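Local coordinates for ATP-dependent RNA helicase HrpB (Escherichia coli, PDB 6EUD), which hydrolyses ATP to ADP and phosphate as a bacterial DExH-box RNA helicase that also binds single-stranded RNA, at residues A[283-293]-A[327-338]; A[733-741]-A[793-804]. All coordinates share one frame; numbering follows the deposited sequence.

Contact 1. Residues A[283-293]-A[327-338]; sequences TIEGIRLVVDC and AGRLEPGISLHL
Strands 287-292 and 333-337 run parallel, their axes 9° apart and 4.7 Å at closest approach, and a ladder of backbone bonds zips them from Arg288 O with Ile334 N to Asp292 O with Leu338 N (2.7 Å). Beyond the first rung, the Arg288 guanidinium turns its edge to Pro332 O and grips that one carbonyl side-on, NE and NH2 each donating to it at 3.1 Å; NH1 goes to Ser215 O, so the group is fixed on two sides. Glu331 OE2 is a distant ionic partner, 4.0 Å from Arg288 NE. On one face of the sheet Leu289 and Ile334 lie side by side, CD2 of the leucine 3.9 Å from CB of the isoleucine, and Met210 of helix 199-213 packs on Ile334 and Leu336. These strands belong to the second RecA-like domain of the helicase, joined by a beta-alpha-beta connection that carries an extra strand, 307-314, before helix 317-325. That helix covers the opposite face, where Val290 CG2 meets Ala327 CB at 3.6 Å. Here too Asp292 holds CG anti to its backbone nitrogen (chi1 171°), which sets the carboxylate beside His337. Asp292 OD2 receives the proton of His337 ND1 through its anti lone pair, at 2.8 Å, lying in the imidazole plane although carboxylate and ring stand 85° apart. Asp292 OD1 pairs with Arg323 and His337 NE2 bonds to Arg188 NE, so the buried carboxylate and imidazole link helix 317-325 to the neighbouring strand 186-190.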
# COMPACT_ATOMS: atom_id res chain seq x y z
N THR A 283 -16.46 -4.35 -26.54
CA THR A 283 -17.01 -5.53 -27.18
C THR A 283 -16.43 -5.71 -28.57
O THR A 283 -16.70 -4.93 -29.48
CB THR A 283 -18.54 -5.45 -27.23
OG1 THR A 283 -19.06 -5.69 -25.92
CG2 THR A 283 -19.11 -6.48 -28.19
N ILE A 284 -15.61 -6.75 -28.72
CA ILE A 284 -15.05 -7.12 -30.01
C ILE A 284 -15.93 -8.19 -30.65
O ILE A 284 -16.21 -9.22 -30.04
CB ILE A 284 -13.59 -7.61 -29.89
CG1 ILE A 284 -12.65 -6.44 -29.58
CG2 ILE A 284 -13.13 -8.19 -31.19
CD1 ILE A 284 -12.62 -6.01 -28.15
N GLU A 285 -16.37 -7.94 -31.87
CA GLU A 285 -17.32 -8.83 -32.52
C GLU A 285 -16.65 -9.89 -33.40
O GLU A 285 -15.49 -9.75 -33.79
CB GLU A 285 -18.30 -8.02 -33.35
CG GLU A 285 -18.98 -6.93 -32.55
CD GLU A 285 -19.65 -5.93 -33.44
OE1 GLU A 285 -19.98 -4.84 -32.94
OE2 GLU A 285 -19.84 -6.23 -34.64
N GLY A 286 -17.39 -10.96 -33.69
CA GLY A 286 -16.96 -12.02 -34.59
C GLY A 286 -15.99 -13.00 -33.96
O GLY A 286 -15.36 -13.79 -34.66
N ILE A 287 -15.85 -12.94 -32.63
CA ILE A 287 -14.84 -13.72 -31.92
C ILE A 287 -15.40 -15.03 -31.40
O ILE A 287 -16.46 -15.02 -30.78
CB ILE A 287 -14.23 -12.91 -30.74
CG1 ILE A 287 -13.66 -11.58 -31.25
CG2 ILE A 287 -13.15 -13.72 -30.03
CD1 ILE A 287 -12.43 -11.73 -32.19
N ARG A 288 -14.71 -16.15 -31.65
CA ARG A 288 -15.03 -17.42 -30.98
C ARG A 288 -13.77 -18.12 -30.43
O ARG A 288 -13.86 -19.17 -29.80
CB ARG A 288 -15.81 -18.36 -31.92
CG ARG A 288 -14.97 -19.07 -32.94
CD ARG A 288 -15.74 -20.18 -33.66
NE ARG A 288 -16.05 -21.31 -32.78
CZ ARG A 288 -15.36 -22.45 -32.75
NH1 ARG A 288 -14.30 -22.63 -33.53
NH2 ARG A 288 -15.72 -23.42 -31.92
N LEU A 289 -12.60 -17.53 -30.66
CA LEU A 289 -11.33 -18.01 -30.09
C LEU A 289 -10.68 -16.92 -29.24
O LEU A 289 -10.55 -15.77 -29.67
CB LEU A 289 -10.35 -18.42 -31.20
CG LEU A 289 -10.89 -19.40 -32.25
CD1 LEU A 289 -9.85 -19.66 -33.31
CD2 LEU A 289 -11.34 -20.69 -31.59
N VAL A 290 -10.26 -17.27 -28.02
CA VAL A 290 -9.47 -16.37 -27.21
C VAL A 290 -8.09 -17.00 -26.88
O VAL A 290 -7.96 -18.20 -26.61
CB VAL A 290 -10.24 -15.99 -25.92
CG1 VAL A 290 -9.30 -15.47 -24.83
CG2 VAL A 290 -11.35 -14.97 -26.24
N VAL A 291 -7.06 -16.17 -26.94
CA VAL A 291 -5.78 -16.56 -26.40
C VAL A 291 -5.43 -15.57 -25.32
O VAL A 291 -5.33 -14.37 -25.56
CB VAL A 291 -4.65 -16.64 -27.47
CG1 VAL A 291 -3.32 -16.99 -26.81
CG2 VAL A 291 -5.01 -17.67 -28.56
N ASP A 292 -5.25 -16.09 -24.12
CA ASP A 292 -5.05 -15.30 -22.92
C ASP A 292 -3.65 -15.55 -22.34
O ASP A 292 -3.35 -16.66 -21.84
CB ASP A 292 -6.15 -15.62 -21.90
CG ASP A 292 -5.89 -15.00 -20.53
OD1 ASP A 292 -5.30 -13.90 -20.47
OD2 ASP A 292 -6.28 -15.62 -19.52
N CYS A 293 -2.79 -14.54 -22.42
CA CYS A 293 -1.42 -14.67 -21.89
C CYS A 293 -1.42 -14.78 -20.36
O CYS A 293 -0.42 -15.14 -19.77
CB CYS A 293 -0.54 -13.48 -22.33
SG CYS A 293 -0.82 -11.92 -21.47
N ALA A 327 -14.89 -15.37 -25.74
CA ALA A 327 -14.97 -16.30 -26.87
C ALA A 327 -16.37 -16.92 -27.01
O ALA A 327 -16.58 -17.78 -27.85
CB ALA A 327 -13.90 -17.43 -26.71
N GLY A 328 -17.33 -16.45 -26.21
CA GLY A 328 -18.61 -17.12 -26.10
C GLY A 328 -19.80 -16.21 -26.29
O GLY A 328 -20.89 -16.53 -25.83
N ARG A 329 -19.62 -15.08 -26.98
CA ARG A 329 -20.71 -14.14 -27.21
C ARG A 329 -21.45 -14.47 -28.50
O ARG A 329 -22.63 -14.14 -28.67
CB ARG A 329 -20.19 -12.70 -27.27
CG ARG A 329 -19.30 -12.27 -26.14
CD ARG A 329 -20.03 -12.16 -24.82
NE ARG A 329 -21.30 -11.41 -24.90
CZ ARG A 329 -21.39 -10.08 -24.96
NH1 ARG A 329 -22.58 -9.49 -25.02
NH2 ARG A 329 -20.29 -9.33 -24.96
N LEU A 330 -20.74 -15.12 -29.43
CA LEU A 330 -21.29 -15.40 -30.76
C LEU A 330 -21.86 -16.82 -30.92
O LEU A 330 -22.96 -17.02 -31.45
CB LEU A 330 -20.20 -15.16 -31.80
CG LEU A 330 -20.67 -15.39 -33.23
CD1 LEU A 330 -21.75 -14.36 -33.58
CD2 LEU A 330 -19.49 -15.30 -34.17
N GLU A 331 -21.08 -17.78 -30.45
CA GLU A 331 -21.32 -19.20 -30.66
C GLU A 331 -20.42 -19.90 -29.65
O GLU A 331 -19.62 -19.23 -29.00
CB GLU A 331 -20.98 -19.60 -32.10
CG GLU A 331 -19.54 -19.29 -32.52
CD GLU A 331 -19.24 -19.63 -33.99
OE1 GLU A 331 -19.68 -20.70 -34.47
OE2 GLU A 331 -18.55 -18.83 -34.67
N PRO A 332 -20.57 -21.23 -29.49
CA PRO A 332 -19.62 -21.97 -28.65
C PRO A 332 -18.18 -21.73 -29.10
O PRO A 332 -17.88 -21.82 -30.30
CB PRO A 332 -20.01 -23.43 -28.88
CG PRO A 332 -21.46 -23.36 -29.20
CD PRO A 332 -21.64 -22.11 -30.00
N GLY A 333 -17.32 -21.45 -28.13
CA GLY A 333 -15.98 -21.00 -28.43
C GLY A 333 -14.92 -21.76 -27.68
O GLY A 333 -15.20 -22.76 -27.04
N ILE A 334 -13.70 -21.28 -27.79
CA ILE A 334 -12.52 -21.93 -27.22
C ILE A 334 -11.60 -20.85 -26.66
O ILE A 334 -11.36 -19.83 -27.31
CB ILE A 334 -11.76 -22.76 -28.28
CG1 ILE A 334 -12.70 -23.71 -29.02
CG2 ILE A 334 -10.58 -23.52 -27.66
CD1 ILE A 334 -12.03 -24.42 -30.18
N SER A 335 -11.09 -21.08 -25.46
CA SER A 335 -10.16 -20.17 -24.81
C SER A 335 -8.88 -20.91 -24.44
O SER A 335 -8.93 -21.96 -23.78
CB SER A 335 -10.80 -19.55 -23.57
OG SER A 335 -9.94 -18.61 -22.94
N LEU A 336 -7.74 -20.39 -24.88
CA LEU A 336 -6.44 -20.96 -24.54
C LEU A 336 -5.65 -20.03 -23.58
O LEU A 336 -5.31 -18.89 -23.93
CB LEU A 336 -5.63 -21.22 -25.83
CG LEU A 336 -4.18 -21.69 -25.63
CD1 LEU A 336 -4.11 -23.04 -24.89
CD2 LEU A 336 -3.43 -21.77 -26.96
N HIS A 337 -5.38 -20.52 -22.37
CA HIS A 337 -4.64 -19.73 -21.40
C HIS A 337 -3.17 -20.14 -21.39
O HIS A 337 -2.85 -21.30 -21.21
CB HIS A 337 -5.28 -19.88 -20.02
CG HIS A 337 -6.75 -19.51 -20.00
ND1 HIS A 337 -7.20 -18.21 -19.82
CD2 HIS A 337 -7.86 -20.27 -20.17
CE1 HIS A 337 -8.52 -18.19 -19.86
NE2 HIS A 337 -8.94 -19.42 -20.07
N LEU A 338 -2.28 -19.17 -21.59
CA LEU A 338 -0.84 -19.46 -21.71
C LEU A 338 -0.10 -19.65 -20.37
O LEU A 338 0.99 -19.09 -20.15
CB LEU A 338 -0.18 -18.34 -22.50
CG LEU A 338 -0.78 -18.22 -23.90
CD1 LEU A 338 0.02 -17.20 -24.72
CD2 LEU A 338 -0.85 -19.58 -24.57
O HOH W 1 -17.62 -13.81 -28.65
O HOH W 2 1.77 -16.47 -20.27

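Contact 2. Residues A[733-741]-A[793-804]; sequences RMQEMFGEA and HVWPDDPANTAP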
# COMPACT_ATOMS: atom_id res chain seq x y z
N ARG A 733 17.87 -28.68 45.75
CA ARG A 733 18.03 -30.00 46.36
C ARG A 733 16.66 -30.59 46.68
O ARG A 733 15.81 -29.93 47.27
CB ARG A 733 18.90 -29.93 47.61
CG ARG A 733 20.33 -29.48 47.34
CD ARG A 733 21.09 -29.28 48.64
NE ARG A 733 20.47 -28.25 49.46
CZ ARG A 733 20.83 -27.96 50.70
NH1 ARG A 733 21.82 -28.63 51.29
NH2 ARG A 733 20.20 -26.99 51.36
N MET A 734 16.45 -31.82 46.24
CA MET A 734 15.19 -32.52 46.43
C MET A 734 14.73 -32.48 47.88
O MET A 734 13.56 -32.26 48.15
CB MET A 734 15.33 -33.97 45.97
CG MET A 734 14.06 -34.79 46.09
SD MET A 734 14.26 -36.48 45.48
CE MET A 734 15.43 -37.16 46.65
N GLN A 735 15.67 -32.66 48.80
CA GLN A 735 15.35 -32.70 50.23
C GLN A 735 14.60 -31.42 50.69
O GLN A 735 13.79 -31.47 51.62
CB GLN A 735 16.65 -32.89 51.05
CG GLN A 735 17.60 -31.71 50.99
CD GLN A 735 19.06 -32.09 50.86
OE1 GLN A 735 19.39 -33.20 50.47
NE2 GLN A 735 19.94 -31.15 51.17
N GLU A 736 14.85 -30.30 50.01
CA GLU A 736 14.25 -29.03 50.39
C GLU A 736 12.80 -28.91 49.93
O GLU A 736 12.07 -28.05 50.40
CB GLU A 736 15.08 -27.87 49.83
CG GLU A 736 16.47 -27.72 50.45
CD GLU A 736 16.94 -26.27 50.51
OE1 GLU A 736 17.50 -25.75 49.51
OE2 GLU A 736 16.73 -25.64 51.57
N MET A 737 12.38 -29.76 49.01
CA MET A 737 11.01 -29.70 48.50
C MET A 737 10.04 -30.58 49.29
O MET A 737 8.87 -30.71 48.92
CB MET A 737 10.99 -30.10 47.03
CG MET A 737 11.75 -29.15 46.13
SD MET A 737 11.16 -27.48 46.30
CE MET A 737 9.40 -27.69 45.88
N PHE A 738 10.52 -31.20 50.36
CA PHE A 738 9.65 -32.03 51.19
C PHE A 738 8.54 -31.22 51.84
O PHE A 738 8.78 -30.15 52.42
CB PHE A 738 10.45 -32.74 52.27
CG PHE A 738 11.36 -33.80 51.75
CD1 PHE A 738 11.17 -34.33 50.48
CD2 PHE A 738 12.41 -34.27 52.52
CE1 PHE A 738 12.02 -35.31 49.99
CE2 PHE A 738 13.25 -35.24 52.03
CZ PHE A 738 13.06 -35.76 50.77
N GLY A 739 7.32 -31.74 51.78
CA GLY A 739 6.18 -31.05 52.37
C GLY A 739 5.33 -30.34 51.34
O GLY A 739 4.19 -29.94 51.62
N GLU A 740 5.88 -30.18 50.14
CA GLU A 740 5.18 -29.56 49.03
C GLU A 740 4.51 -30.63 48.15
O GLU A 740 5.19 -31.47 47.56
CB GLU A 740 6.13 -28.68 48.21
CG GLU A 740 5.48 -27.99 47.03
CD GLU A 740 4.31 -27.12 47.45
OE1 GLU A 740 3.17 -27.65 47.55
OE2 GLU A 740 4.50 -25.91 47.66
N ALA A 741 3.19 -30.59 48.08
CA ALA A 741 2.45 -31.60 47.33
C ALA A 741 2.24 -31.16 45.89
O ALA A 741 2.00 -31.98 45.01
CB ALA A 741 1.12 -31.88 47.99
N HIS A 793 21.08 -39.11 55.71
CA HIS A 793 19.89 -38.28 55.56
C HIS A 793 18.61 -39.09 55.70
O HIS A 793 18.58 -40.28 55.41
CB HIS A 793 19.88 -37.58 54.20
CG HIS A 793 20.86 -36.46 54.09
ND1 HIS A 793 22.20 -36.67 53.82
CD2 HIS A 793 20.71 -35.12 54.22
CE1 HIS A 793 22.82 -35.50 53.79
NE2 HIS A 793 21.94 -34.55 54.03
N VAL A 794 17.54 -38.43 56.14
CA VAL A 794 16.22 -39.05 56.13
C VAL A 794 15.58 -38.88 54.75
O VAL A 794 15.35 -37.76 54.28
CB VAL A 794 15.29 -38.45 57.21
CG1 VAL A 794 13.94 -39.15 57.20
CG2 VAL A 794 15.93 -38.52 58.58
N TRP A 795 15.31 -40.01 54.09
CA TRP A 795 14.60 -40.03 52.81
C TRP A 795 13.26 -40.72 53.00
O TRP A 795 13.15 -41.93 52.84
CB TRP A 795 15.43 -40.74 51.75
CG TRP A 795 16.83 -40.21 51.68
CD1 TRP A 795 17.94 -40.75 52.25
CD2 TRP A 795 17.26 -39.01 51.01
NE1 TRP A 795 19.04 -39.97 51.97
CE2 TRP A 795 18.64 -38.89 51.22
CE3 TRP A 795 16.60 -38.02 50.26
CZ2 TRP A 795 19.39 -37.83 50.69
CZ3 TRP A 795 17.35 -36.98 49.75
CH2 TRP A 795 18.73 -36.89 49.97
N PRO A 796 12.22 -39.94 53.34
CA PRO A 796 10.90 -40.43 53.76
C PRO A 796 10.07 -41.08 52.65
O PRO A 796 10.17 -40.69 51.49
CB PRO A 796 10.21 -39.16 54.26
CG PRO A 796 10.82 -38.08 53.43
CD PRO A 796 12.26 -38.47 53.23
N ASP A 797 9.25 -42.05 53.04
CA ASP A 797 8.42 -42.77 52.08
C ASP A 797 7.28 -41.88 51.58
O ASP A 797 6.72 -42.12 50.51
CB ASP A 797 7.87 -44.06 52.72
CG ASP A 797 8.98 -45.06 53.08
OD1 ASP A 797 9.68 -45.56 52.17
OD2 ASP A 797 9.15 -45.33 54.28
N ASP A 798 6.94 -40.84 52.34
CA ASP A 798 5.90 -39.89 51.92
C ASP A 798 6.40 -38.43 51.94
O ASP A 798 5.96 -37.62 52.77
CB ASP A 798 4.67 -40.04 52.81
CG ASP A 798 3.40 -39.54 52.14
OD1 ASP A 798 2.57 -40.39 51.75
OD2 ASP A 798 3.23 -38.31 52.00
N PRO A 799 7.31 -38.08 51.01
CA PRO A 799 7.96 -36.76 50.98
C PRO A 799 6.97 -35.61 50.78
O PRO A 799 7.20 -34.52 51.31
CB PRO A 799 8.92 -36.88 49.79
CG PRO A 799 8.34 -37.96 48.94
CD PRO A 799 7.72 -38.93 49.87
N ALA A 800 5.89 -35.84 50.05
CA ALA A 800 4.86 -34.83 49.85
C ALA A 800 4.25 -34.31 51.16
O ALA A 800 3.78 -33.17 51.21
CB ALA A 800 3.76 -35.39 48.96
N ASN A 801 4.26 -35.15 52.20
CA ASN A 801 3.64 -34.80 53.49
C ASN A 801 4.60 -34.72 54.67
O ASN A 801 4.20 -34.41 55.79
CB ASN A 801 2.52 -35.79 53.83
CG ASN A 801 1.41 -35.78 52.81
OD1 ASN A 801 0.54 -34.91 52.82
ND2 ASN A 801 1.43 -36.76 51.91
N THR A 802 5.87 -35.03 54.44
CA THR A 802 6.89 -34.90 55.48
C THR A 802 7.15 -33.44 55.85
O THR A 802 7.43 -32.61 54.97
CB THR A 802 8.20 -35.56 55.04
OG1 THR A 802 8.02 -36.98 55.02
CG2 THR A 802 9.32 -35.20 56.00
N ALA A 803 7.06 -33.13 57.14
CA ALA A 803 7.29 -31.78 57.63
C ALA A 803 8.66 -31.27 57.22
O ALA A 803 9.68 -31.91 57.49
CB ALA A 803 7.15 -31.73 59.14
N PRO A 804 8.69 -30.11 56.54
CA PRO A 804 9.95 -29.48 56.14
C PRO A 804 10.78 -29.06 57.34
O PRO A 804 10.24 -28.49 58.29
CB PRO A 804 9.49 -28.26 55.33
CG PRO A 804 8.12 -27.98 55.80
CD PRO A 804 7.52 -29.32 56.11
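Gly739 N donates to Pro799 O at 2.8 Å and joins the type II turn of Met737 to Glu740 to the C-terminal loop. At Gly739 a CB would run into Pro804 CD, and the backbone angles themselves favour glycine. Within the loop, Asp798 O takes Thr802 OG1 and Asn801 N from opposite faces of its carbonyl plane, steadying the turn that presents Pro799. Phe738 fills the space between the two segments. Its CG stands anti to the carbonyl carbon (chi1 -69°), and the ring is thereby placed with Pro796 CG over one face, a CH-pi contact 4.2 Å from the centroid of the Phe738 ring, and Gln735 CA over the other. Pro799 CB meets the ring obliquely, 3.5 Å from Phe738 CD1, while Trp795 CE3 and Val794 O lie at its edge. Replacing Phe738 by an alanine would probably open a gap between Pro796 and Pro799 and leave Pro796 without its CH-pi partner. Farther on, Met734 CE reaches obliquely to Trp795 CZ3 at 3.7 Å; the indole NH itself is spent on Tyr790 O, and Met786 of helix 779-789 also packs on Trp795. The contact thus fastens the loop that follows helix 779-789 onto the loop after strand 729-733, in the C-terminal region of the helicase. With one direct hydrogen bond across it, its cohesion probably rests mainly on apolar contacts made by an aromatic ring with prolines and tryptophan.

Contacts 1 and 2 lie at far-apart places in an elongated chain: their centres are about 85 Å apart and their nearest atoms about 66 Å, with no touch between them. They also follow in series, contact 1 closing before contact 2 opens. Contact 1 belongs to the helicase core and probably borders the nucleotide site: the side chain of Thr283, itself poorly ordered, comes within about 3 Å of that of Thr32, in the predicted ATP-binding loop. Contact 2 lies away from the annotated sites, in the C-terminal region. At this separation neither contact can act on the other directly, and any coupling would have to pass through the domains between them.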